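Local coordinates for putative NAD(P)H:FMN oxidoreductase (Porphyromonas gingivalis W83, PDB 3GE5), which binds flavin mononucleotide and, as a member of the nitroreductase family, probably acts as an FMN-dependent oxidoreductase, at residues 48-51 with 52-56; 56-59 with 60-64; 126-129 with 130-133; 132-135 with 136-140. All blocks are in the same frame, centred on the assembly; numbering follows the deposited sequence.

Contact 1 (48-51 with 52-56); sequences VEEE and KLMAI
E49 and K52 run alongside each other at the start of helix 50-62, both pointing the same way. The glutamate bends at chi2 (86°) and brings its carboxylate against the lysine methylenes, with E49 OE1 3.4 Å from K52 CD. The lysine is extended beyond CG and slides past, leaving K52 NZ 4.1 Å from E49 OE1, near enough for attraction but beyond a salt bridge. Both groups are instead tied to Y173 OH, and K52 NZ also donates to L138 O; E49 OE2 pairs with R46.

The backbone beneath is the first turn of the helix. E49, at the N-cap position, turns its carbonyl into the helix, where E49 O takes a straight bond from L53 N (3.2 Å, 167°) and a weak one from K52 N. Next come M54 N to E50 O at 2.9 Å and A55 N to E51 O at 3.1 Å. Selenomethionine M54 lays its CG 3.3 Å from E50 O, while E50 itself reaches outward to a salt bridge with R78. V48 CG1 rests 4.3 Å from K52 CB and packs on L140 and I100.

Three consecutive glutamates suit this place, because carboxylates near a helix N-terminus probably interact favourably with its dipole. The long lysine adds an aliphatic stem for E49 to lie on, so carboxylate and ammonium probably attract each other while finding their hydrogen bonds at Y173 and, for the lysine, L138 O.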
loop_
_atom_site.group_PDB
_atom_site.type_symbol
_atom_site.label_atom_id
_atom_site.label_comp_id
_atom_site.label_asym_id
_atom_site.label_seq_id
_atom_site.Cartn_x
_atom_site.Cartn_y
_atom_site.Cartn_z
ATOM N N VAL A 48 -6.580 -7.430 -22.477
ATOM C CA VAL A 48 -6.711 -6.227 -21.654
ATOM C C VAL A 48 -6.529 -4.991 -22.537
ATOM O O VAL A 48 -5.523 -4.851 -23.229
ATOM C CB VAL A 48 -5.714 -6.249 -20.487
ATOM C CG1 VAL A 48 -5.790 -4.965 -19.659
ATOM C CG2 VAL A 48 -5.951 -7.495 -19.606
ATOM N N GLU A 49 -7.505 -4.092 -22.515
ATOM C CA GLU A 49 -7.450 -2.892 -23.344
ATOM C C GLU A 49 -6.245 -2.054 -22.965
ATOM O O GLU A 49 -5.954 -1.884 -21.789
ATOM C CB GLU A 49 -8.719 -2.051 -23.200
ATOM C CG GLU A 49 -9.965 -2.691 -23.756
ATOM C CD GLU A 49 -10.688 -3.627 -22.780
ATOM O OE1 GLU A 49 -10.109 -4.053 -21.756
ATOM O OE2 GLU A 49 -11.869 -3.921 -23.052
ATOM N N GLU A 50 -5.559 -1.515 -23.969
ATOM C CA GLU A 50 -4.408 -0.637 -23.763
ATOM C C GLU A 50 -4.680 0.470 -22.738
ATOM O O GLU A 50 -3.829 0.758 -21.886
ATOM C CB GLU A 50 -3.997 0.000 -25.097
ATOM C CG GLU A 50 -2.604 0.584 -25.107
ATOM C CD GLU A 50 -1.533 -0.500 -25.087
ATOM O OE1 GLU A 50 -1.897 -1.685 -25.275
ATOM O OE2 GLU A 50 -0.342 -0.160 -24.892
ATOM N N GLU A 51 -5.846 1.098 -22.863
ATOM C CA GLU A 51 -6.191 2.235 -22.018
ATOM C C GLU A 51 -6.333 1.806 -20.564
ATOM O O GLU A 51 -6.058 2.610 -19.662
ATOM C CB GLU A 51 -7.478 2.915 -22.502
ATOM C CG GLU A 51 -8.687 1.971 -22.709
ATOM C CD GLU A 51 -8.835 1.361 -24.163
ATOM O OE1 GLU A 51 -7.821 1.088 -24.903
ATOM O OE2 GLU A 51 -10.015 1.113 -24.534
ATOM N N LYS A 52 -6.753 0.559 -20.332
ATOM C CA LYS A 52 -6.874 0.054 -18.964
ATOM C C LYS A 52 -5.469 -0.210 -18.360
ATOM O O LYS A 52 -5.213 0.121 -17.192
ATOM C CB LYS A 52 -7.739 -1.232 -18.868
ATOM C CG LYS A 52 -9.235 -1.010 -19.155
ATOM C CD LYS A 52 -10.116 -2.218 -18.860
ATOM C CE LYS A 52 -11.592 -1.846 -19.029
ATOM N NZ LYS A 52 -12.544 -2.934 -18.656
ATOM N N LEU A 53 -4.573 -0.824 -19.143
ATOM C CA LEU A 53 -3.162 -0.997 -18.715
ATOM C C LEU A 53 -2.490 0.346 -18.398
ATOM O O LEU A 53 -1.825 0.493 -17.360
ATOM C CB LEU A 53 -2.336 -1.770 -19.760
ATOM C CG LEU A 53 -0.902 -2.079 -19.352
ATOM C CD1 LEU A 53 -0.841 -2.766 -17.971
ATOM C CD2 LEU A 53 -0.168 -2.919 -20.448
HETATM N N MSE A 54 -2.697 1.332 -19.273
HETATM C CA MSE A 54 -2.131 2.666 -19.063
HETATM C C MSE A 54 -2.683 3.333 -17.775
HETATM O O MSE A 54 -1.939 4.009 -17.079
HETATM C CB MSE A 54 -2.297 3.566 -20.284
HETATM C CG MSE A 54 -1.561 3.077 -21.526
HETATM SE SE MSE A 54 0.315 2.593 -21.256
HETATM C CE MSE A 54 0.842 4.139 -20.175
ATOM N N ALA A 55 -3.971 3.160 -17.480
ATOM C CA ALA A 55 -4.576 3.652 -16.229
ATOM C C ALA A 55 -3.977 3.009 -15.011
ATOM O O ALA A 55 -3.767 3.684 -13.964
ATOM C CB ALA A 55 -6.132 3.470 -16.246
ATOM N N ILE A 56 -3.774 1.696 -15.079
ATOM C CA ILE A 56 -3.143 0.982 -13.958
ATOM C C ILE A 56 -1.754 1.596 -13.680
ATOM O O ILE A 56 -1.420 1.875 -12.527
ATOM C CB ILE A 56 -3.061 -0.529 -14.224
ATOM C CG1 ILE A 56 -4.455 -1.198 -14.215
ATOM C CG2 ILE A 56 -2.187 -1.226 -13.156
ATOM C CD1 ILE A 56 -4.458 -2.606 -14.846
#

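Contact 2 (56-59 with 60-64); sequences ILEA and GRIAP. With FMN (flavin mononucleotide), chain J.
E58 and R61, one turn apart on helix 50-62, lie side by side and point the same way, carboxylate against guanidinium with their planes 36° apart. The arginine grips side-on, one nitrogen to each oxygen: R61 NE to E58 OE1 at 2.9 Å and R61 NH2 to E58 OE2 at 2.8 Å. The second bond is nearly straight (175°), lies in the guanidinium plane and meets OE2 on its syn side, somewhat out of the carboxylate plane, whereas NE comes to OE1 from above that plane. A bend at chi3 (80°) turns the otherwise extended arginine to present this edge, leaving R61 NH1 to bond K187 O of the second subunit.

This is an i to i+3 salt bridge on the last turns of a helix whose backbone bonds continue through R61 N to L57 O and I62 N to E58 O, both 3.0 Å. I62 lays CG2 3.7 Å from E58 OE2, an aliphatic flank to the ion pair. The small A59 and G60 suit the inner side, where A59 packs on E134 of helix 120-137. Beyond the helix, P64 belongs to an FMN pocket, its CB 3.4 Å from FMN O3', and that flavin is hydrogen-bonded by R37, R38, S39 and R41 of the second subunit.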
loop_
_atom_site.group_PDB
_atom_site.type_symbol
_atom_site.label_atom_id
_atom_site.label_comp_id
_atom_site.label_asym_id
_atom_site.label_seq_id
_atom_site.Cartn_x
_atom_site.Cartn_y
_atom_site.Cartn_z
ATOM N N ILE A 56 -3.774 1.696 -15.079
ATOM C CA ILE A 56 -3.143 0.982 -13.958
ATOM C C ILE A 56 -1.754 1.596 -13.680
ATOM O O ILE A 56 -1.420 1.875 -12.527
ATOM C CB ILE A 56 -3.061 -0.529 -14.224
ATOM C CG1 ILE A 56 -4.455 -1.198 -14.215
ATOM C CG2 ILE A 56 -2.187 -1.226 -13.156
ATOM C CD1 ILE A 56 -4.458 -2.606 -14.846
ATOM N N LEU A 57 -0.955 1.778 -14.731
ATOM C CA LEU A 57 0.370 2.351 -14.606
ATOM C C LEU A 57 0.342 3.798 -14.083
ATOM O O LEU A 57 1.147 4.191 -13.235
ATOM C CB LEU A 57 1.135 2.202 -15.945
ATOM C CG LEU A 57 1.432 0.738 -16.324
ATOM C CD1 LEU A 57 1.801 0.709 -17.798
ATOM C CD2 LEU A 57 2.523 0.166 -15.418
ATOM N N GLU A 58 -0.647 4.576 -14.533
ATOM C CA GLU A 58 -0.832 5.929 -14.043
ATOM C C GLU A 58 -1.091 5.961 -12.534
ATOM O O GLU A 58 -0.526 6.786 -11.813
ATOM C CB GLU A 58 -1.980 6.627 -14.802
ATOM C CG GLU A 58 -2.299 8.038 -14.311
ATOM C CD GLU A 58 -1.240 9.070 -14.687
ATOM O OE1 GLU A 58 -0.230 8.714 -15.344
ATOM O OE2 GLU A 58 -1.454 10.257 -14.330
ATOM N N ALA A 59 -1.918 5.032 -12.064
ATOM C CA ALA A 59 -2.191 4.911 -10.622
ATOM C C ALA A 59 -0.900 4.680 -9.835
ATOM O O ALA A 59 -0.683 5.288 -8.801
ATOM C CB ALA A 59 -3.191 3.793 -10.325
ATOM N N GLY A 60 -0.051 3.787 -10.344
ATOM C CA GLY A 60 1.237 3.555 -9.719
ATOM C C GLY A 60 2.114 4.824 -9.681
ATOM O O GLY A 60 2.701 5.165 -8.641
ATOM N N ARG A 61 2.172 5.535 -10.811
ATOM C CA ARG A 61 2.992 6.721 -10.978
ATOM C C ARG A 61 2.564 7.794 -9.957
ATOM O O ARG A 61 3.411 8.506 -9.421
ATOM C CB ARG A 61 2.837 7.293 -12.391
ATOM C CG ARG A 61 3.694 8.536 -12.677
ATOM C CD ARG A 61 3.407 9.051 -14.096
ATOM N NE ARG A 61 2.172 9.841 -14.124
ATOM C CZ ARG A 61 2.087 11.158 -13.935
ATOM N NH1 ARG A 61 3.165 11.874 -13.708
ATOM N NH2 ARG A 61 0.913 11.780 -13.983
ATOM N N ILE A 62 1.261 7.922 -9.703
ATOM C CA ILE A 62 0.780 9.020 -8.851
ATOM C C ILE A 62 0.778 8.678 -7.349
ATOM O O ILE A 62 0.444 9.535 -6.497
ATOM C CB ILE A 62 -0.608 9.570 -9.322
ATOM C CG1 ILE A 62 -1.709 8.517 -9.149
ATOM C CG2 ILE A 62 -0.470 10.146 -10.757
ATOM C CD1 ILE A 62 -3.154 9.094 -9.327
ATOM N N ALA A 63 1.167 7.452 -7.004
ATOM C CA ALA A 63 1.178 7.037 -5.596
ATOM C C ALA A 63 2.137 7.957 -4.799
ATOM O O ALA A 63 3.152 8.395 -5.324
ATOM C CB ALA A 63 1.644 5.551 -5.466
ATOM N N PRO A 64 1.855 8.192 -3.523
ATOM C CA PRO A 64 2.818 8.842 -2.655
ATOM C C PRO A 64 3.976 7.898 -2.227
ATOM O O PRO A 64 3.896 6.664 -2.340
ATOM C CB PRO A 64 1.974 9.215 -1.411
ATOM C CG PRO A 64 0.950 8.176 -1.364
ATOM C CD PRO A 64 0.645 7.788 -2.799
HETATM N N1 FMN J . 5.596 13.507 5.348
HETATM C C2 FMN J . 6.090 14.063 6.501
HETATM O O2 FMN J . 5.929 15.266 6.680
HETATM N N3 FMN J . 6.748 13.305 7.454
HETATM C C4 FMN J . 7.043 11.957 7.255
HETATM O O4 FMN J . 7.655 11.303 8.087
HETATM C C4A FMN J . 6.579 11.381 6.064
HETATM N N5 FMN J . 6.856 10.069 5.763
HETATM C C5A FMN J . 6.362 9.461 4.654
HETATM C C6 FMN J . 6.577 8.075 4.476
HETATM C C7 FMN J . 5.925 7.403 3.433
HETATM C C7M FMN J . 6.193 5.913 3.234
HETATM C C8 FMN J . 5.076 8.102 2.597
HETATM C C8M FMN J . 4.328 7.417 1.516
HETATM C C9 FMN J . 4.854 9.459 2.779
HETATM C C9A FMN J . 5.497 10.165 3.840
HETATM N N10 FMN J . 5.311 11.540 4.032
HETATM C C10 FMN J . 5.847 12.152 5.144
HETATM C "C1'" FMN J . 4.415 12.346 3.118
HETATM C "C2'" FMN J . 5.107 12.581 1.752
HETATM O "O2'" FMN J . 6.027 13.678 1.827
HETATM C "C3'" FMN J . 4.095 12.806 0.631
HETATM O "O3'" FMN J . 3.216 11.679 0.526
HETATM C "C4'" FMN J . 4.813 13.078 -0.710
HETATM O "O4'" FMN J . 5.562 14.312 -0.665
HETATM C "C5'" FMN J . 3.769 13.117 -1.815
HETATM O "O5'" FMN J . 2.857 14.188 -1.563
HETATM P P FMN J . 1.289 14.002 -1.495
HETATM O O1P FMN J . 0.841 13.621 -2.883
HETATM O O2P FMN J . 0.677 15.300 -1.027
HETATM O O3P FMN J . 0.967 12.955 -0.439
#

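Contact 3 (126-129 with 130-133); sequences IAMT and YMML
Y130 rises from the backbone directly against the preceding turn: its CB sits 3.5 Å from A127 O, and farther out CD1 lies 3.4 Å from I126 O. CE1 then reaches the methyl CG2 of I126 at 4.1 Å, the ring and the isoleucine lying side by side and pointing the same way. That methyl is anti to I126's own backbone N, which turns it along the helix to the tyrosine, while CG1 leads off the other way; I126 also touches a bound FMN. At the tip, OH packs beside P64, and the ring stacks with F34 of the second subunit. A tyrosine suits the place by being long enough to span from this helix to both neighbours.

T129 and L133 repeat the i to i+4 spacing and lie alongside each other, T129 CG2 3.8 Å from L133 CD1, and the polar T129 OG1 is turned back to bond S125 O, so a buried hydroxyl is satisfied within the helix. The flexible selenomethionines M128 and M131, at i to i+3, meet at an angle, M128 SE 4.0 Å from M131 CE. Backbone bonds underlie all of this, among them Y130 N to I126 O at 2.9 Å and M132 N to M128 O at 2.8 Å.

This part of helix 120-137 is buried. M128 and M131 face strand 100-107, M131 and A127 strand 72-77, and M132 strand 141-145; M131 and Y130 lie against helix 50-62, and T129 and L133 each pack on their own counterparts in the second subunit's helix.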
loop_
_atom_site.group_PDB
_atom_site.type_symbol
_atom_site.label_atom_id
_atom_site.label_comp_id
_atom_site.label_asym_id
_atom_site.label_seq_id
_atom_site.Cartn_x
_atom_site.Cartn_y
_atom_site.Cartn_z
ATOM N N ILE A 126 3.073 0.805 -1.738
ATOM C CA ILE A 126 2.007 1.814 -1.954
ATOM C C ILE A 126 1.660 1.834 -3.456
ATOM O O ILE A 126 0.472 1.807 -3.837
ATOM C CB ILE A 126 2.444 3.234 -1.466
ATOM C CG1 ILE A 126 2.853 3.225 0.029
ATOM C CG2 ILE A 126 1.334 4.208 -1.672
ATOM C CD1 ILE A 126 3.555 4.532 0.532
ATOM N N ALA A 127 2.686 1.868 -4.307
ATOM C CA ALA A 127 2.445 1.884 -5.756
ATOM C C ALA A 127 1.672 0.593 -6.187
ATOM O O ALA A 127 0.701 0.657 -6.967
ATOM C CB ALA A 127 3.743 2.004 -6.565
HETATM N N MSE A 128 2.122 -0.561 -5.678
HETATM C CA MSE A 128 1.456 -1.839 -5.974
HETATM C C MSE A 128 -0.017 -1.788 -5.519
HETATM O O MSE A 128 -0.912 -2.263 -6.234
HETATM C CB MSE A 128 2.176 -3.002 -5.287
HETATM C CG MSE A 128 3.412 -3.462 -6.041
HETATM SE SE MSE A 128 2.962 -4.603 -7.578
HETATM C CE MSE A 128 1.990 -6.017 -6.642
ATOM N N THR A 129 -0.265 -1.235 -4.340
ATOM C CA THR A 129 -1.638 -1.160 -3.804
ATOM C C THR A 129 -2.506 -0.276 -4.734
ATOM O O THR A 129 -3.624 -0.633 -5.097
ATOM C CB THR A 129 -1.677 -0.646 -2.342
ATOM O OG1 THR A 129 -0.935 -1.533 -1.491
ATOM C CG2 THR A 129 -3.177 -0.516 -1.829
ATOM N N TYR A 130 -1.966 0.883 -5.117
ATOM C CA TYR A 130 -2.675 1.771 -6.048
ATOM C C TYR A 130 -2.989 1.024 -7.339
ATOM O O TYR A 130 -4.086 1.155 -7.908
ATOM C CB TYR A 130 -1.830 3.018 -6.345
ATOM C CG TYR A 130 -2.094 4.173 -5.398
ATOM C CD1 TYR A 130 -2.088 3.992 -4.030
ATOM C CD2 TYR A 130 -2.332 5.461 -5.886
ATOM C CE1 TYR A 130 -2.387 5.048 -3.171
ATOM C CE2 TYR A 130 -2.589 6.527 -5.035
ATOM C CZ TYR A 130 -2.630 6.312 -3.691
ATOM O OH TYR A 130 -2.901 7.349 -2.845
HETATM N N MSE A 131 -2.024 0.274 -7.838
HETATM C CA MSE A 131 -2.194 -0.415 -9.137
HETATM C C MSE A 131 -3.231 -1.556 -9.021
HETATM O O MSE A 131 -4.086 -1.768 -9.917
HETATM C CB MSE A 131 -0.858 -0.905 -9.727
HETATM C CG MSE A 131 0.045 0.236 -10.174
HETATM SE SE MSE A 131 1.592 -0.299 -11.157
HETATM C CE MSE A 131 2.572 -1.219 -9.747
HETATM N N MSE A 132 -3.139 -2.319 -7.945
HETATM C CA MSE A 132 -4.124 -3.382 -7.634
HETATM C C MSE A 132 -5.543 -2.805 -7.582
HETATM O O MSE A 132 -6.492 -3.341 -8.178
HETATM C CB MSE A 132 -3.783 -4.033 -6.284
HETATM C CG MSE A 132 -4.770 -5.055 -5.816
HETATM SE SE MSE A 132 -4.307 -5.886 -4.147
HETATM C CE MSE A 132 -4.535 -4.349 -2.983
ATOM N N LEU A 133 -5.707 -1.724 -6.833
ATOM C CA LEU A 133 -7.013 -1.059 -6.710
ATOM C C LEU A 133 -7.497 -0.475 -8.038
ATOM O O LEU A 133 -8.681 -0.621 -8.408
ATOM C CB LEU A 133 -6.921 0.007 -5.610
ATOM C CG LEU A 133 -6.678 -0.531 -4.195
ATOM C CD1 LEU A 133 -6.494 0.657 -3.193
ATOM C CD2 LEU A 133 -7.804 -1.471 -3.738
#

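Contact 4 (132-135 with 136-140); sequences MLEA and HSLGL
The H136 imidazole stands off the last turn of helix 120-137, L133 O lying oblique to its ring while H136 CB touches that same oxygen at 3.4 Å. With CG anti to the backbone N, the ring leads away from the preceding turn: NE2 bonds T36 OG1, the ring of F33 meets it with the planes at about 50°, and R37 of the FMN site packs against it. The E134 carboxylate is the other flat group. Its OE2 lies 3.8 Å from L138 CD1, the two side chains crossing at a slant, and its carbon CD is 3.7 Å from S137 OG.

That hydroxyl bonds back to the helix, S137 OG donating to E134 O at 2.7 Å; chi1 of 80° folds OG inward between backbone N and carbonyl carbon. A small polar residue is apt here, since its OG adds a short bond to E134 O, which L138 N also reaches weakly as the helix ends. A135 O is held by two donors from opposite faces of its plane, L140 N at 3.0 Å and L138 N at 3.1 Å. L140 then folds its CB back to 4.3 Å from A135 CB; with just a methyl, A135 lets both L140 and I56 of helix 50-62 come close to it.

G139 suits its place because glycine, lacking a CB, takes up a positive phi (72°) with less strain than other residues. With L140 N to A135 O and G139 N to H136 O, it is the C-prime residue of a Schellman motif, the classic C-terminal helix ending, which here leads the chain into strand 141-145.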
loop_
_atom_site.group_PDB
_atom_site.type_symbol
_atom_site.label_atom_id
_atom_site.label_comp_id
_atom_site.label_asym_id
_atom_site.label_seq_id
_atom_site.Cartn_x
_atom_site.Cartn_y
_atom_site.Cartn_z
HETATM N N MSE A 132 -3.139 -2.319 -7.945
HETATM C CA MSE A 132 -4.124 -3.382 -7.634
HETATM C C MSE A 132 -5.543 -2.805 -7.582
HETATM O O MSE A 132 -6.492 -3.341 -8.178
HETATM C CB MSE A 132 -3.783 -4.033 -6.284
HETATM C CG MSE A 132 -4.770 -5.055 -5.816
HETATM SE SE MSE A 132 -4.307 -5.886 -4.147
HETATM C CE MSE A 132 -4.535 -4.349 -2.983
ATOM N N LEU A 133 -5.707 -1.724 -6.833
ATOM C CA LEU A 133 -7.013 -1.059 -6.710
ATOM C C LEU A 133 -7.497 -0.475 -8.038
ATOM O O LEU A 133 -8.681 -0.621 -8.408
ATOM C CB LEU A 133 -6.921 0.007 -5.610
ATOM C CG LEU A 133 -6.678 -0.531 -4.195
ATOM C CD1 LEU A 133 -6.494 0.657 -3.193
ATOM C CD2 LEU A 133 -7.804 -1.471 -3.738
ATOM N N GLU A 134 -6.579 0.118 -8.793
ATOM C CA GLU A 134 -6.962 0.625 -10.099
ATOM C C GLU A 134 -7.451 -0.484 -11.041
ATOM O O GLU A 134 -8.480 -0.312 -11.721
ATOM C CB GLU A 134 -5.785 1.386 -10.723
ATOM C CG GLU A 134 -6.137 2.039 -12.078
ATOM C CD GLU A 134 -7.181 3.196 -11.946
ATOM O OE1 GLU A 134 -7.380 3.713 -10.827
ATOM O OE2 GLU A 134 -7.786 3.614 -12.988
ATOM N N ALA A 135 -6.728 -1.601 -11.083
ATOM C CA ALA A 135 -7.135 -2.782 -11.885
ATOM C C ALA A 135 -8.557 -3.237 -11.481
ATOM O O ALA A 135 -9.427 -3.451 -12.350
ATOM C CB ALA A 135 -6.102 -3.934 -11.757
ATOM N N HIS A 136 -8.794 -3.318 -10.172
ATOM C CA HIS A 136 -10.106 -3.703 -9.640
ATOM C C HIS A 136 -11.183 -2.724 -10.121
ATOM O O HIS A 136 -12.282 -3.136 -10.546
ATOM C CB HIS A 136 -10.048 -3.748 -8.125
ATOM C CG HIS A 136 -11.336 -4.122 -7.475
ATOM N ND1 HIS A 136 -12.029 -5.264 -7.817
ATOM C CD2 HIS A 136 -12.073 -3.497 -6.529
ATOM C CE1 HIS A 136 -13.140 -5.327 -7.102
ATOM N NE2 HIS A 136 -13.193 -4.261 -6.317
ATOM N N SER A 137 -10.877 -1.426 -10.071
ATOM C CA SER A 137 -11.860 -0.385 -10.492
ATOM C C SER A 137 -12.237 -0.476 -11.962
ATOM O O SER A 137 -13.301 0.018 -12.370
ATOM C CB SER A 137 -11.308 1.039 -10.207
ATOM O OG SER A 137 -10.374 1.507 -11.200
ATOM N N LEU A 138 -11.360 -1.072 -12.755
ATOM C CA LEU A 138 -11.548 -1.190 -14.185
ATOM C C LEU A 138 -12.078 -2.588 -14.569
ATOM O O LEU A 138 -12.015 -2.989 -15.725
ATOM C CB LEU A 138 -10.229 -0.884 -14.902
ATOM C CG LEU A 138 -9.652 0.533 -14.669
ATOM C CD1 LEU A 138 -8.288 0.633 -15.297
ATOM C CD2 LEU A 138 -10.597 1.640 -15.178
ATOM N N GLY A 139 -12.557 -3.338 -13.581
ATOM C CA GLY A 139 -13.134 -4.675 -13.803
ATOM C C GLY A 139 -12.180 -5.819 -14.150
ATOM O O GLY A 139 -12.601 -6.840 -14.752
ATOM N N LEU A 140 -10.903 -5.641 -13.831
ATOM C CA LEU A 140 -9.913 -6.679 -13.999
ATOM C C LEU A 140 -9.700 -7.427 -12.698
ATOM O O LEU A 140 -9.950 -6.902 -11.633
ATOM C CB LEU A 140 -8.581 -6.075 -14.469
ATOM C CG LEU A 140 -8.663 -5.400 -15.867
ATOM C CD1 LEU A 140 -7.477 -4.426 -16.137
ATOM C CD2 LEU A 140 -8.787 -6.462 -16.942
#

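Overall arrangement
The four contacts lie on two helices. Contacts 1 and 2 come first along the chain, on helix 50-62, sharing I56, with centres about 12 Å apart; contacts 3 and 4 follow later on helix 120-137, sharing M132 and L133, with centres about 9 Å apart. The helices pack together: contacts 2 and 3 have centres about 7 Å apart, with A59 and G60 against Y130 and M131, and contacts 1 and 4 about 10 Å, joined by K52 NZ to L138 O. All four reach the second subunit, contact 1 through M54. The pair therefore links the four-stranded antiparallel sheet to the dimer interface, with P64 and I126 both contributing to the same FMN pocket.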